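Local coordinates for putative aldolase (Bacteroides vulgatus ATCC 8482, PDB 3DXI), which is of unknown function but adopts a closed eight-stranded parallel beta/alpha (TIM) barrel and belongs to the HMGL-like family, at residues V134-W140 with F160-F166; T218-M222 with I254-F258. Residues are numbered along the deposited sequence.

Both contacts involve loops that leave the C-terminal ends of strands in one closed, eight-stranded parallel barrel, and they follow each other in series along the chain. Contact 1 joins the exits of neighbouring strands 129-134 and 159-163, the fifth and sixth of the barrel. Contact 2 comes later: the loop after the eighth strand, 214-217, packs against helix 248-265, beyond helix 231-241. Their centres lie 24 Å apart on opposite sides of the chain's centre, and their nearest atoms are about 11 Å from each other, so they do not touch. Contact 1 therefore ties strand to strand at the barrel rim, while contact 2 joins the rim to the helical layer outside.

Contact 1 (V134-W140 with F160-F166); sequences VMYMSKW and FCMVDSF
Tyr136, two residues past the end of strand 129-134 of the TIM barrel, has left-handed backbone angles (phi/psi 52/53). Before it, Val134 pairs in parallel with Met162 (CA-CA 5.7 Å): Val134 N bonds Cys161 O at 3.1 Å and Val163 N bonds Val134 O at 3.2 Å. Further on, Tyr136 N donates to Ser165 OG (chi1 m) at 2.9 Å, almost linearly, while Met137 N reaches Val163 O only weakly at 3.5 Å. Selenomethionine Met137 (chi1 p) lays CG 3.4 Å from Val163 O and SE 3.5 Å from Asp164 N. Tyr136 to Lys139 form a type I turn (Lys139 N to Tyr136 O 2.9 Å). Trp140 (chi1 m) folds back, its NE1 bonding Met135 O at 3.1 Å and its CH2 touching Phe160 CE2 at 3.5 Å; selenomethionine Met162 adds an oblique Met-aromatic contact, SE 5.4 Å from the centroid of the Trp140 six-membered ring. Phe166 CZ lies 3.8 Å from Tyr136 CD1, the rings near parallel but barely overlapping. Asp164 centres an inverse gamma turn, its carboxylate hydrogen-bonded to the backbone N of His194 and of Ile169. A serine hydroxyl thus extends the polar pairing of adjacent strands past their ends.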
loop_
_atom_site.group_PDB
_atom_site.type_symbol
_atom_site.label_atom_id
_atom_site.label_comp_id
_atom_site.label_asym_id
_atom_site.label_seq_id
_atom_site.Cartn_x
_atom_site.Cartn_y
_atom_site.Cartn_z
ATOM N N VAL A 134 -8.885 -11.061 -18.467
ATOM C CA VAL A 134 -10.237 -10.505 -18.458
ATOM C C VAL A 134 -10.413 -9.342 -17.488
ATOM O O VAL A 134 -10.183 -9.469 -16.290
ATOM C CB VAL A 134 -11.274 -11.605 -18.147
ATOM C CG1 VAL A 134 -12.695 -11.033 -18.229
ATOM C CG2 VAL A 134 -11.096 -12.767 -19.132
HETATM N N MSE A 135 -10.841 -8.210 -18.034
HETATM C CA MSE A 135 -11.033 -6.987 -17.266
HETATM C C MSE A 135 -12.322 -6.931 -16.461
HETATM O O MSE A 135 -13.210 -7.764 -16.621
HETATM C CB MSE A 135 -10.998 -5.790 -18.214
HETATM C CG MSE A 135 -9.912 -5.895 -19.264
HETATM SE SE MSE A 135 -9.887 -4.431 -20.532
HETATM C CE MSE A 135 -11.756 -4.340 -20.989
ATOM N N TYR A 136 -12.395 -5.929 -15.589
ATOM C CA TYR A 136 -13.550 -5.667 -14.739
ATOM C C TYR A 136 -14.061 -6.846 -13.922
ATOM O O TYR A 136 -15.250 -7.157 -13.960
ATOM C CB TYR A 136 -14.698 -5.114 -15.581
ATOM C CG TYR A 136 -14.254 -4.137 -16.643
ATOM C CD1 TYR A 136 -13.471 -3.026 -16.323
ATOM C CD2 TYR A 136 -14.609 -4.329 -17.973
ATOM C CE1 TYR A 136 -13.050 -2.131 -17.312
ATOM C CE2 TYR A 136 -14.201 -3.450 -18.959
ATOM C CZ TYR A 136 -13.423 -2.354 -18.628
ATOM O OH TYR A 136 -13.022 -1.488 -19.620
HETATM N N MSE A 137 -13.178 -7.486 -13.167
HETATM C CA MSE A 137 -13.592 -8.613 -12.346
HETATM C C MSE A 137 -14.612 -8.147 -11.301
HETATM O O MSE A 137 -15.318 -8.956 -10.712
HETATM C CB MSE A 137 -12.375 -9.237 -11.658
HETATM C CG MSE A 137 -11.684 -8.332 -10.648
HETATM SE SE MSE A 137 -9.980 -9.066 -10.055
HETATM C CE MSE A 137 -10.667 -10.442 -8.874
ATOM N N SER A 138 -14.680 -6.840 -11.072
ATOM C CA SER A 138 -15.621 -6.286 -10.094
ATOM C C SER A 138 -17.054 -6.255 -10.632
ATOM O O SER A 138 -17.979 -5.862 -9.919
ATOM C CB SER A 138 -15.223 -4.863 -9.717
ATOM O OG SER A 138 -15.422 -3.990 -10.817
ATOM N N LYS A 139 -17.239 -6.659 -11.885
ATOM C CA LYS A 139 -18.567 -6.654 -12.492
ATOM C C LYS A 139 -19.052 -8.051 -12.871
ATOM O O LYS A 139 -20.214 -8.229 -13.250
ATOM C CB LYS A 139 -18.566 -5.763 -13.739
ATOM C CG LYS A 139 -18.109 -4.337 -13.486
ATOM C CD LYS A 139 -18.223 -3.482 -14.739
ATOM C CE LYS A 139 -17.802 -2.039 -14.458
ATOM N NZ LYS A 139 -18.009 -1.129 -15.629
ATOM N N TRP A 140 -18.162 -9.034 -12.756
ATOM C CA TRP A 140 -18.461 -10.419 -13.109
ATOM C C TRP A 140 -19.681 -11.046 -12.445
ATOM O O TRP A 140 -20.562 -11.564 -13.128
ATOM C CB TRP A 140 -17.242 -11.298 -12.823
ATOM C CG TRP A 140 -16.047 -11.020 -13.700
ATOM C CD1 TRP A 140 -15.909 -10.018 -14.627
ATOM C CD2 TRP A 140 -14.806 -11.731 -13.693
ATOM N NE1 TRP A 140 -14.654 -10.064 -15.192
ATOM C CE2 TRP A 140 -13.958 -11.108 -14.638
ATOM C CE3 TRP A 140 -14.328 -12.839 -12.980
ATOM C CZ2 TRP A 140 -12.652 -11.555 -14.883
ATOM C CZ3 TRP A 140 -13.031 -13.282 -13.223
ATOM C CH2 TRP A 140 -12.208 -12.639 -14.170
ATOM N N PHE A 160 -6.101 -18.049 -17.004
ATOM C CA PHE A 160 -7.285 -17.205 -16.915
ATOM C C PHE A 160 -6.921 -16.180 -15.841
ATOM O O PHE A 160 -6.977 -16.479 -14.648
ATOM C CB PHE A 160 -8.514 -17.999 -16.467
ATOM C CG PHE A 160 -9.766 -17.168 -16.390
ATOM C CD1 PHE A 160 -10.439 -16.795 -17.549
ATOM C CD2 PHE A 160 -10.242 -16.713 -15.162
ATOM C CE1 PHE A 160 -11.564 -15.980 -17.491
ATOM C CE2 PHE A 160 -11.372 -15.894 -15.091
ATOM C CZ PHE A 160 -12.033 -15.528 -16.258
ATOM N N CYS A 161 -6.542 -14.978 -16.268
ATOM C CA CYS A 161 -6.123 -13.920 -15.349
ATOM C C CYS A 161 -7.232 -12.936 -14.965
ATOM O O CYS A 161 -7.819 -12.286 -15.829
ATOM C CB CYS A 161 -4.948 -13.159 -15.973
ATOM S SG CYS A 161 -4.185 -11.925 -14.900
HETATM N N MSE A 162 -7.525 -12.845 -13.669
HETATM C CA MSE A 162 -8.550 -11.923 -13.179
HETATM C C MSE A 162 -7.900 -10.553 -12.986
HETATM O O MSE A 162 -6.957 -10.415 -12.214
HETATM C CB MSE A 162 -9.126 -12.422 -11.849
HETATM C CG MSE A 162 -9.608 -13.866 -11.881
HETATM SE SE MSE A 162 -10.345 -14.406 -10.184
HETATM C CE MSE A 162 -8.738 -14.323 -9.109
ATOM N N VAL A 163 -8.407 -9.543 -13.688
ATOM C CA VAL A 163 -7.836 -8.199 -13.606
ATOM C C VAL A 163 -8.615 -7.191 -12.758
ATOM O O VAL A 163 -9.770 -6.869 -13.043
ATOM C CB VAL A 163 -7.653 -7.611 -15.022
ATOM C CG1 VAL A 163 -6.990 -6.242 -14.949
ATOM C CG2 VAL A 163 -6.820 -8.566 -15.864
ATOM N N ASP A 164 -7.952 -6.701 -11.713
ATOM C CA ASP A 164 -8.503 -5.708 -10.794
ATOM C C ASP A 164 -8.392 -4.366 -11.530
ATOM O O ASP A 164 -7.616 -3.496 -11.150
ATOM C CB ASP A 164 -7.664 -5.723 -9.506
ATOM C CG ASP A 164 -8.029 -4.613 -8.531
ATOM O OD1 ASP A 164 -9.200 -4.177 -8.505
ATOM O OD2 ASP A 164 -7.129 -4.193 -7.766
ATOM N N SER A 165 -9.184 -4.228 -12.592
ATOM C CA SER A 165 -9.184 -3.045 -13.458
ATOM C C SER A 165 -9.237 -1.675 -12.793
ATOM O O SER A 165 -8.478 -0.777 -13.159
ATOM C CB SER A 165 -10.320 -3.153 -14.480
ATOM O OG SER A 165 -10.069 -4.188 -15.419
ATOM N N PHE A 166 -10.122 -1.515 -11.818
ATOM C CA PHE A 166 -10.266 -0.234 -11.136
ATOM C C PHE A 166 -9.343 -0.060 -9.934
ATOM O O PHE A 166 -9.148 1.058 -9.451
ATOM C CB PHE A 166 -11.721 -0.051 -10.691
ATOM C CG PHE A 166 -12.714 -0.148 -11.814
ATOM C CD1 PHE A 166 -12.604 0.678 -12.932
ATOM C CD2 PHE A 166 -13.760 -1.062 -11.759
ATOM C CE1 PHE A 166 -13.521 0.596 -13.975
ATOM C CE2 PHE A 166 -14.679 -1.152 -12.794
ATOM C CZ PHE A 166 -14.562 -0.322 -13.905
#

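Contact 2 (T218-M222 with I254-F258); sequences TITGM and IITTF
In this TIM barrel, the loop leaving strand 214-217 begins with a tight turn whose apolar side chains lie against helix 248-265. Thr218 to Gly221 make a type II turn (Ile219 -65/123, Thr220 65/15), closed by Gly221 N to Thr218 O at 3.0 Å; Gly221 also has positive phi, and Thr218 OG1 donates to Met222 O at 2.9 Å. The closest approach of the backbones is Ile219 to Ile255, CA-CA 6.4 Å. No hydrogen bond crosses the interface, which buries 281 Å² in all.

Residues 254-258 are helical, and Ile254 comes first: its CG2 lies 4.0 Å from Ile219 CD1, and its carbonyl O lies 4.0 Å from Ile219 CG2. The m,m rotamer of Ile219 lets its two branches reach these separate points. Ile255, with chi1 m and chi2 t, sets CG2 4.0 Å from Thr220 CG2, while its CA lies 4.1 Å from Ile219 CG2; it also packs on Leu271 of the second subunit, so the contact borders the dimer interface. One turn on from Ile254, Phe258 (chi1 m) points toward the 218-222 loop, with helix 23-34 also meeting its ring through Ile25 and Tyr29. Phe258 CD2 stands 3.9 Å from Ile219 CG2. Met222, a selenomethionine in an extended t,t,t rotamer, completes a Met-aromatic contact: its SE is 5.0 Å from the centroid of the Phe258 ring, approaching obliquely, and 4.0 Å from Phe258 CD1.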
loop_
_atom_site.group_PDB
_atom_site.type_symbol
_atom_site.label_atom_id
_atom_site.label_comp_id
_atom_site.label_asym_id
_atom_site.label_seq_id
_atom_site.Cartn_x
_atom_site.Cartn_y
_atom_site.Cartn_z
ATOM N N THR A 218 4.919 -5.619 -11.402
ATOM C CA THR A 218 5.919 -4.911 -12.194
ATOM C C THR A 218 6.926 -4.237 -11.262
ATOM O O THR A 218 6.611 -3.957 -10.106
ATOM C CB THR A 218 5.273 -3.826 -13.099
ATOM O OG1 THR A 218 4.636 -2.831 -12.286
ATOM C CG2 THR A 218 4.238 -4.451 -14.031
ATOM N N ILE A 219 8.134 -3.991 -11.763
ATOM C CA ILE A 219 9.181 -3.342 -10.976
ATOM C C ILE A 219 8.751 -1.907 -10.635
ATOM O O ILE A 219 8.455 -1.103 -11.520
ATOM C CB ILE A 219 10.524 -3.345 -11.747
ATOM C CG1 ILE A 219 10.987 -4.793 -11.969
ATOM C CG2 ILE A 219 11.576 -2.545 -10.988
ATOM C CD1 ILE A 219 11.188 -5.596 -10.687
ATOM N N THR A 220 8.726 -1.621 -9.333
ATOM C CA THR A 220 8.300 -0.348 -8.744
ATOM C C THR A 220 6.821 -0.076 -8.988
ATOM O O THR A 220 6.354 1.041 -8.792
ATOM C CB THR A 220 9.127 0.886 -9.235
ATOM O OG1 THR A 220 8.890 1.119 -10.623
ATOM C CG2 THR A 220 10.621 0.669 -9.004
ATOM N N GLY A 221 6.085 -1.111 -9.397
ATOM C CA GLY A 221 4.658 -0.965 -9.656
ATOM C C GLY A 221 4.350 -0.154 -10.903
ATOM O O GLY A 221 3.207 0.237 -11.137
HETATM N N MSE A 222 5.376 0.095 -11.710
HETATM C CA MSE A 222 5.232 0.871 -12.940
HETATM C C MSE A 222 4.005 0.443 -13.736
HETATM O O MSE A 222 3.819 -0.737 -14.048
HETATM C CB MSE A 222 6.491 0.737 -13.806
HETATM C CG MSE A 222 6.500 1.626 -15.046
HETATM SE SE MSE A 222 8.155 1.446 -16.052
HETATM C CE MSE A 222 8.114 3.101 -17.065
ATOM N N ILE A 254 17.816 -3.567 -10.101
ATOM C CA ILE A 254 16.831 -3.386 -11.154
ATOM C C ILE A 254 15.871 -2.252 -10.785
ATOM O O ILE A 254 15.345 -1.566 -11.660
ATOM C CB ILE A 254 16.065 -4.709 -11.464
ATOM C CG1 ILE A 254 15.271 -4.549 -12.764
ATOM C CG2 ILE A 254 15.129 -5.079 -10.321
ATOM C CD1 ILE A 254 16.132 -4.195 -13.973
ATOM N N ILE A 255 15.660 -2.042 -9.490
ATOM C CA ILE A 255 14.804 -0.949 -9.043
ATOM C C ILE A 255 15.513 0.348 -9.427
ATOM O O ILE A 255 14.897 1.276 -9.956
ATOM C CB ILE A 255 14.602 -0.970 -7.508
ATOM C CG1 ILE A 255 13.634 -2.097 -7.123
ATOM C CG2 ILE A 255 14.098 0.393 -7.029
ATOM C CD1 ILE A 255 13.475 -2.280 -5.628
ATOM N N THR A 256 16.816 0.399 -9.158
ATOM C CA THR A 256 17.619 1.576 -9.479
ATOM C C THR A 256 17.585 1.877 -10.975
ATOM O O THR A 256 17.545 3.037 -11.373
ATOM C CB THR A 256 19.089 1.393 -9.040
ATOM O OG1 THR A 256 19.151 1.307 -7.612
ATOM C CG2 THR A 256 19.938 2.567 -9.512
ATOM N N THR A 257 17.598 0.832 -11.798
ATOM C CA THR A 257 17.552 1.006 -13.242
ATOM C C THR A 257 16.307 1.810 -13.640
ATOM O O THR A 257 16.380 2.716 -14.472
ATOM C CB THR A 257 17.516 -0.360 -13.974
ATOM O OG1 THR A 257 18.732 -1.073 -13.727
ATOM C CG2 THR A 257 17.373 -0.160 -15.479
ATOM N N PHE A 258 15.174 1.485 -13.018
ATOM C CA PHE A 258 13.902 2.138 -13.320
ATOM C C PHE A 258 13.608 3.398 -12.516
ATOM O O PHE A 258 12.566 4.030 -12.712
ATOM C CB PHE A 258 12.764 1.129 -13.132
ATOM C CG PHE A 258 12.643 0.140 -14.259
ATOM C CD1 PHE A 258 11.936 0.467 -15.414
ATOM C CD2 PHE A 258 13.268 -1.100 -14.187
ATOM C CE1 PHE A 258 11.854 -0.428 -16.484
ATOM C CE2 PHE A 258 13.193 -2.007 -15.252
ATOM C CZ PHE A 258 12.485 -1.669 -16.402
#